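Local coordinates for iron-regulated ABC transporter siderophore-binding protein SirA (Staphylococcus aureus subsp. aureus, PDB 3MWF) that binds the siderophore staphyloferrin B and probably delivers its iron complex to an ABC transporter in the membrane for uptake, at residues K117-T120 with K121-K125; R192-D195 with L196-V200; L237-K240 with T241-E244. All coordinates share one frame; numbering follows the deposited sequence.

Contact 1 (K117-T120 with K121-K125); sequences KDTT and KLMGK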
# COMPACT_ATOMS: atom_id res chain seq x y z
N LYS A 117 7.18 -4.07 -3.71
CA LYS A 117 8.40 -4.77 -4.16
C LYS A 117 8.43 -4.82 -5.68
O LYS A 117 9.49 -4.64 -6.29
CB LYS A 117 8.50 -6.16 -3.52
CG LYS A 117 8.69 -6.07 -1.99
CD LYS A 117 8.45 -7.41 -1.25
CE LYS A 117 7.05 -7.97 -1.56
NZ LYS A 117 6.14 -8.40 -0.43
N ASP A 118 7.28 -5.05 -6.29
CA ASP A 118 7.19 -5.06 -7.75
C ASP A 118 7.42 -3.66 -8.33
O ASP A 118 8.12 -3.49 -9.33
CB ASP A 118 5.86 -5.67 -8.20
CG ASP A 118 5.77 -7.15 -7.87
OD1 ASP A 118 6.80 -7.75 -7.47
OD2 ASP A 118 4.68 -7.73 -7.98
N THR A 119 6.84 -2.65 -7.68
CA THR A 119 7.08 -1.24 -8.05
C THR A 119 8.58 -0.92 -7.97
O THR A 119 9.14 -0.29 -8.87
CB THR A 119 6.27 -0.32 -7.12
OG1 THR A 119 4.90 -0.71 -7.20
CG2 THR A 119 6.39 1.16 -7.52
N THR A 120 9.24 -1.38 -6.90
CA THR A 120 10.66 -1.09 -6.68
C THR A 120 11.54 -1.75 -7.74
O THR A 120 12.42 -1.11 -8.30
CB THR A 120 11.10 -1.53 -5.28
OG1 THR A 120 10.37 -0.78 -4.30
CG2 THR A 120 12.59 -1.25 -5.05
N LYS A 121 11.26 -3.02 -8.02
CA LYS A 121 11.99 -3.73 -9.10
C LYS A 121 11.78 -3.10 -10.47
O LYS A 121 12.75 -2.84 -11.19
CB LYS A 121 11.56 -5.20 -9.15
CG LYS A 121 12.05 -6.02 -7.98
CD LYS A 121 11.38 -7.40 -7.98
CE LYS A 121 10.99 -7.82 -6.56
NZ LYS A 121 10.61 -9.27 -6.47
N LEU A 122 10.53 -2.84 -10.84
CA LEU A 122 10.21 -2.21 -12.12
C LEU A 122 10.89 -0.85 -12.26
O LEU A 122 11.47 -0.54 -13.30
CB LEU A 122 8.71 -2.05 -12.30
CG LEU A 122 8.25 -1.36 -13.59
CD1 LEU A 122 8.70 -2.13 -14.81
CD2 LEU A 122 6.74 -1.26 -13.61
N MET A 123 10.76 -0.02 -11.22
CA MET A 123 11.31 1.32 -11.30
C MET A 123 12.83 1.30 -11.26
O MET A 123 13.46 2.13 -11.92
CB MET A 123 10.70 2.23 -10.24
CG MET A 123 9.23 2.53 -10.52
SD MET A 123 8.45 3.65 -9.34
CE MET A 123 9.39 5.14 -9.67
N GLY A 124 13.39 0.32 -10.55
CA GLY A 124 14.84 0.11 -10.55
C GLY A 124 15.34 -0.08 -11.98
O GLY A 124 16.31 0.57 -12.41
N LYS A 125 14.67 -0.96 -12.72
CA LYS A 125 15.03 -1.24 -14.11
C LYS A 125 14.83 -0.02 -15.03
O LYS A 125 15.70 0.31 -15.84
CB LYS A 125 14.29 -2.46 -14.64
CG LYS A 125 14.84 -2.97 -15.98
CD LYS A 125 14.44 -4.42 -16.26
CE LYS A 125 14.80 -4.84 -17.69
NZ LYS A 125 16.26 -4.66 -18.01

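Contact 2 (R192-D195 with L196-V200); sequences RNKD and LQKQV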
# COMPACT_ATOMS: atom_id res chain seq x y z
N ARG A 192 -3.85 -16.27 8.32
CA ARG A 192 -5.25 -15.84 8.24
C ARG A 192 -6.17 -17.00 8.62
O ARG A 192 -5.81 -18.17 8.40
CB ARG A 192 -5.59 -15.42 6.81
CG ARG A 192 -4.63 -14.37 6.25
CD ARG A 192 -5.09 -13.90 4.88
NE ARG A 192 -4.14 -12.95 4.26
CZ ARG A 192 -3.13 -13.27 3.45
NH1 ARG A 192 -2.88 -14.56 3.14
NH2 ARG A 192 -2.35 -12.31 2.95
N ASN A 193 -7.35 -16.68 9.13
CA ASN A 193 -8.34 -17.73 9.40
C ASN A 193 -8.65 -18.44 8.09
O ASN A 193 -8.49 -17.88 7.01
CB ASN A 193 -9.59 -17.21 10.13
CG ASN A 193 -10.52 -16.43 9.23
OD1 ASN A 193 -11.15 -17.00 8.30
ND2 ASN A 193 -10.67 -15.14 9.52
N LYS A 194 -9.08 -19.70 8.19
CA LYS A 194 -9.23 -20.52 7.00
C LYS A 194 -10.15 -19.91 5.94
O LYS A 194 -9.83 -19.93 4.75
CB LYS A 194 -9.67 -21.94 7.38
CG LYS A 194 -9.98 -22.82 6.17
CD LYS A 194 -10.34 -24.25 6.58
CE LYS A 194 -10.64 -25.11 5.36
NZ LYS A 194 -10.73 -26.57 5.76
N ASP A 195 -11.26 -19.33 6.38
CA ASP A 195 -12.22 -18.78 5.41
C ASP A 195 -11.62 -17.56 4.70
O ASP A 195 -11.76 -17.37 3.47
CB ASP A 195 -13.54 -18.46 6.12
CG ASP A 195 -14.76 -18.56 5.17
OD1 ASP A 195 -14.65 -19.05 4.01
OD2 ASP A 195 -15.83 -18.10 5.58
N LEU A 196 -10.94 -16.71 5.45
CA LEU A 196 -10.27 -15.55 4.85
C LEU A 196 -9.15 -15.98 3.89
O LEU A 196 -8.96 -15.39 2.81
CB LEU A 196 -9.72 -14.66 5.98
CG LEU A 196 -9.12 -13.33 5.54
CD1 LEU A 196 -10.17 -12.50 4.85
CD2 LEU A 196 -8.62 -12.59 6.79
N GLN A 197 -8.40 -17.03 4.28
CA GLN A 197 -7.31 -17.49 3.43
C GLN A 197 -7.88 -18.05 2.13
O GLN A 197 -7.28 -17.87 1.04
CB GLN A 197 -6.47 -18.55 4.16
CG GLN A 197 -5.25 -19.00 3.36
CD GLN A 197 -4.33 -17.87 3.06
OE1 GLN A 197 -4.04 -17.04 3.94
NE2 GLN A 197 -3.90 -17.77 1.80
N LYS A 198 -9.04 -18.71 2.23
CA LYS A 198 -9.70 -19.23 1.03
C LYS A 198 -10.02 -18.08 0.06
O LYS A 198 -9.90 -18.25 -1.16
CB LYS A 198 -10.99 -19.99 1.39
CG LYS A 198 -11.73 -20.53 0.15
CD LYS A 198 -12.87 -21.49 0.50
CE LYS A 198 -12.41 -22.96 0.61
NZ LYS A 198 -12.33 -23.45 2.03
N GLN A 199 -10.46 -16.93 0.58
CA GLN A 199 -10.71 -15.75 -0.27
C GLN A 199 -9.44 -15.31 -1.01
O GLN A 199 -9.45 -15.05 -2.23
CB GLN A 199 -11.28 -14.60 0.55
CG GLN A 199 -12.59 -14.98 1.23
CD GLN A 199 -13.62 -15.45 0.22
OE1 GLN A 199 -13.95 -14.73 -0.69
NE2 GLN A 199 -14.11 -16.67 0.40
N VAL A 200 -8.34 -15.26 -0.27
CA VAL A 200 -7.06 -14.90 -0.83
C VAL A 200 -6.63 -15.92 -1.89
O VAL A 200 -6.17 -15.53 -2.97
CB VAL A 200 -5.99 -14.73 0.28
CG1 VAL A 200 -4.59 -14.56 -0.32
CG2 VAL A 200 -6.37 -13.51 1.14
O HOH W 1 -2.57 -17.72 5.93
O HOH W 2 -1.28 -16.06 0.87
O HOH W 3 -13.24 -22.02 4.22

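Contact 3 (L237-K240 with T241-E244); sequences LVKK and TESE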
# COMPACT_ATOMS: atom_id res chain seq x y z
N LEU A 237 -18.62 9.99 8.78
CA LEU A 237 -19.32 8.75 8.45
C LEU A 237 -18.45 7.54 8.74
O LEU A 237 -18.98 6.49 9.12
CB LEU A 237 -19.81 8.74 7.01
CG LEU A 237 -20.86 9.82 6.69
CD1 LEU A 237 -21.28 9.67 5.23
CD2 LEU A 237 -22.08 9.74 7.60
N VAL A 238 -17.13 7.68 8.57
CA VAL A 238 -16.21 6.57 8.94
C VAL A 238 -16.34 6.21 10.44
O VAL A 238 -16.40 5.04 10.81
CB VAL A 238 -14.76 6.90 8.60
CG1 VAL A 238 -13.80 5.97 9.32
CG2 VAL A 238 -14.57 6.79 7.12
N LYS A 239 -16.40 7.23 11.29
CA LYS A 239 -16.60 6.98 12.72
C LYS A 239 -17.96 6.35 13.03
O LYS A 239 -18.06 5.52 13.94
CB LYS A 239 -16.43 8.29 13.50
CG LYS A 239 -15.01 8.81 13.45
CD LYS A 239 -14.17 8.21 14.61
CE LYS A 239 -12.81 8.89 14.78
NZ LYS A 239 -12.89 10.38 14.71
N LYS A 240 -18.99 6.74 12.29
CA LYS A 240 -20.32 6.15 12.46
C LYS A 240 -20.28 4.66 12.08
O LYS A 240 -20.82 3.80 12.78
CB LYS A 240 -21.34 6.88 11.61
CG LYS A 240 -22.73 6.38 11.76
CD LYS A 240 -23.72 7.36 11.12
CE LYS A 240 -25.09 6.70 10.91
NZ LYS A 240 -26.04 7.63 10.22
N THR A 241 -19.61 4.36 10.97
CA THR A 241 -19.46 2.95 10.57
C THR A 241 -18.74 2.15 11.67
O THR A 241 -19.21 1.07 12.07
CB THR A 241 -18.73 2.84 9.23
OG1 THR A 241 -19.51 3.51 8.24
CG2 THR A 241 -18.55 1.35 8.83
N GLU A 242 -17.60 2.65 12.13
CA GLU A 242 -16.83 1.98 13.17
C GLU A 242 -17.72 1.77 14.41
O GLU A 242 -17.76 0.69 14.98
CB GLU A 242 -15.60 2.81 13.55
CG GLU A 242 -14.84 2.26 14.75
CD GLU A 242 -13.74 3.20 15.25
OE1 GLU A 242 -13.97 4.43 15.34
OE2 GLU A 242 -12.64 2.71 15.56
N SER A 243 -18.45 2.81 14.80
CA SER A 243 -19.32 2.71 15.97
C SER A 243 -20.36 1.60 15.83
O SER A 243 -20.50 0.78 16.75
CB SER A 243 -20.03 4.05 16.23
OG SER A 243 -20.90 3.90 17.35
N GLU A 244 -21.05 1.56 14.70
CA GLU A 244 -22.09 0.57 14.42
C GLU A 244 -21.54 -0.86 14.35
O GLU A 244 -22.12 -1.79 14.95
CB GLU A 244 -22.84 0.93 13.14
CG GLU A 244 -23.71 2.17 13.39
CD GLU A 244 -24.28 2.82 12.15
OE1 GLU A 244 -23.91 2.44 11.01
OE2 GLU A 244 -25.10 3.74 12.34

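Contact 1 (K117-T120 with K121-K125)
The peptide carbonyl of K117 is the flat group most closely surrounded here, and the K121 side chain flanks it. CG of K121 lies 3.4 Å from O of K117, and CE of K121 returns to 3.5 Å from the same oxygen. That oxygen also takes the backbone N-H of K121. The K121 chain does this by leaving beside its own backbone N (chi1 -71°) and bending at chi3. Its aliphatic part runs back along the preceding turn. The D118 carboxylate is a near neighbour of the K121 ammonium. OD1 of D118 and NZ of K121 are 4.2 Å apart, too far for a salt bridge, though the opposite charges probably attract. NZ of K117 is used elsewhere, in a salt bridge with D187.

On another side of the helix, the T119 and M123 side chains run alongside each other. The thioether SD of M123 touches the methyl CG2 of T119 at 3.7 Å. CB and CG of M123 both pack against O of T119, which also accepts the N-H of M123. The T119 hydroxyl is used elsewhere, on Y28 and on K115 O. T120 turns its hydroxyl back to F116 O. At G124 the backbone N reaches O of T120 at 2.8 Å, with a rather bent N-H angle of 148°.

T119, T120 and M123 press on V34 of helix 29-37, while T120 and K121 meet L137 of helix 130-155. The pairs are i to i+3 and i to i+4 neighbours along a regular alpha-helix. The helix precedes the long helix 130-155, which joins the two lobes as in class III periplasmic binding proteins.

Contact 2 (R192-D195 with L196-V200)
R192 reaches over the first turn of helix 194-201, whose N-cap is N193. The R192 side chain can be followed outward along Q197. CB and CG of R192 both lie near OE1 of Q197, and CB also meets the methyl CD2 of L196. CD comes closer, 3.4 Å from OE1 of Q197, and touches CG of L196 and CG2 of V200. The chain is extended from CG to NE. NE passes V200 CG2, which sits over one face of the guanidinium, 3.8 Å above its plane and offset toward the rim. NH1 donates to OE1 of Q197 at 2.9 Å. OE1 lies in the guanidinium plane and offers a lone pair. The guanidinium and amide planes are turned 44° apart. NH2 bonds A177 O, so Q197 and A177 both help fix the group's rotation.

N193 caps the helix with its side chain. OD1 of N193 accepts from N of L196 at 2.9 Å, from above the amide plane. A chi1 of 75° in N193 sets CG between the backbone N and the carbonyl carbon, and this brings OD1 back over the turn. ND2 of N193 bonds N219 O and L217 O, which ties the helix start to the loop around L217 and N219. L196 and Q199 face I207 of strand 206-209. A water accepts from R192 N and donates to OE1 of Q197, 2.6 Å from that oxygen.

Contact 3 (L237-K240 with T241-E244)
K240 leans over E244 one helical turn later, and the two side chains pass at an angle. CG and CE of K240 both touch a carboxylate oxygen of E244, with CE of K240 3.3 Å from OE2. The ammonium goes on past it: NZ of K240 is 4.5 Å from OE2 of E244, beyond salt-bridge distance, so any attraction is probably weak. K240 runs fully extended beyond CG. CG of E244 sits opposite its own carbonyl carbon (chi1 -71°), which brings it within 3.4 Å of O of K240. From there the E244 chain runs on extended. The K240 carbonyl also accepts the N-H of E244.

T241 is buried. Its backbone N donates to L237 O. OG1 of T241 is 3.2 Å from O of L237 and bonds R169 O. R169 belongs to the siderophore pocket, so T241 touches the backbone of a pocket residue. The T241 side chain rests on F168 of strand 163-168.

K239 lies alongside E242. CD of K239 is 3.9 Å from OE1 of E242, whereas their charged ends are farther apart. The E242 carboxylate is instead held by a salt bridge from its OE2 to K227. The V238 side chain is about 10 Å from the bound siderophore.

The pairs line helix 236-246 itself, while V238, K239, T241 and E242 pack it on strands 163-168 and 222-227. The helix lies in the crossover from strand 222-227 to its parallel neighbour 262-263, a beta-alpha-beta connection.

How the contacts relate
The three contacts follow in series from the N terminus, and none nests in or crosses another. None closes a long loop: contacts 1 and 3 link residues about a turn apart, and contact 2 spans a helix start, R192 reaching as far as V200. Contact 1 lies on helix 116-127, packed on the N-terminal lobe. The chain then runs through helix 130-155 into the C-terminal lobe. Contact 2 lies there, against edge strand 206-209. Contact 3 comes later, on helix 236-246, between strands 222-227 and 262-263 of the same sheet. Contacts 1 and 3 lie on opposite sides of the chain's centre, about 37 Å between centres.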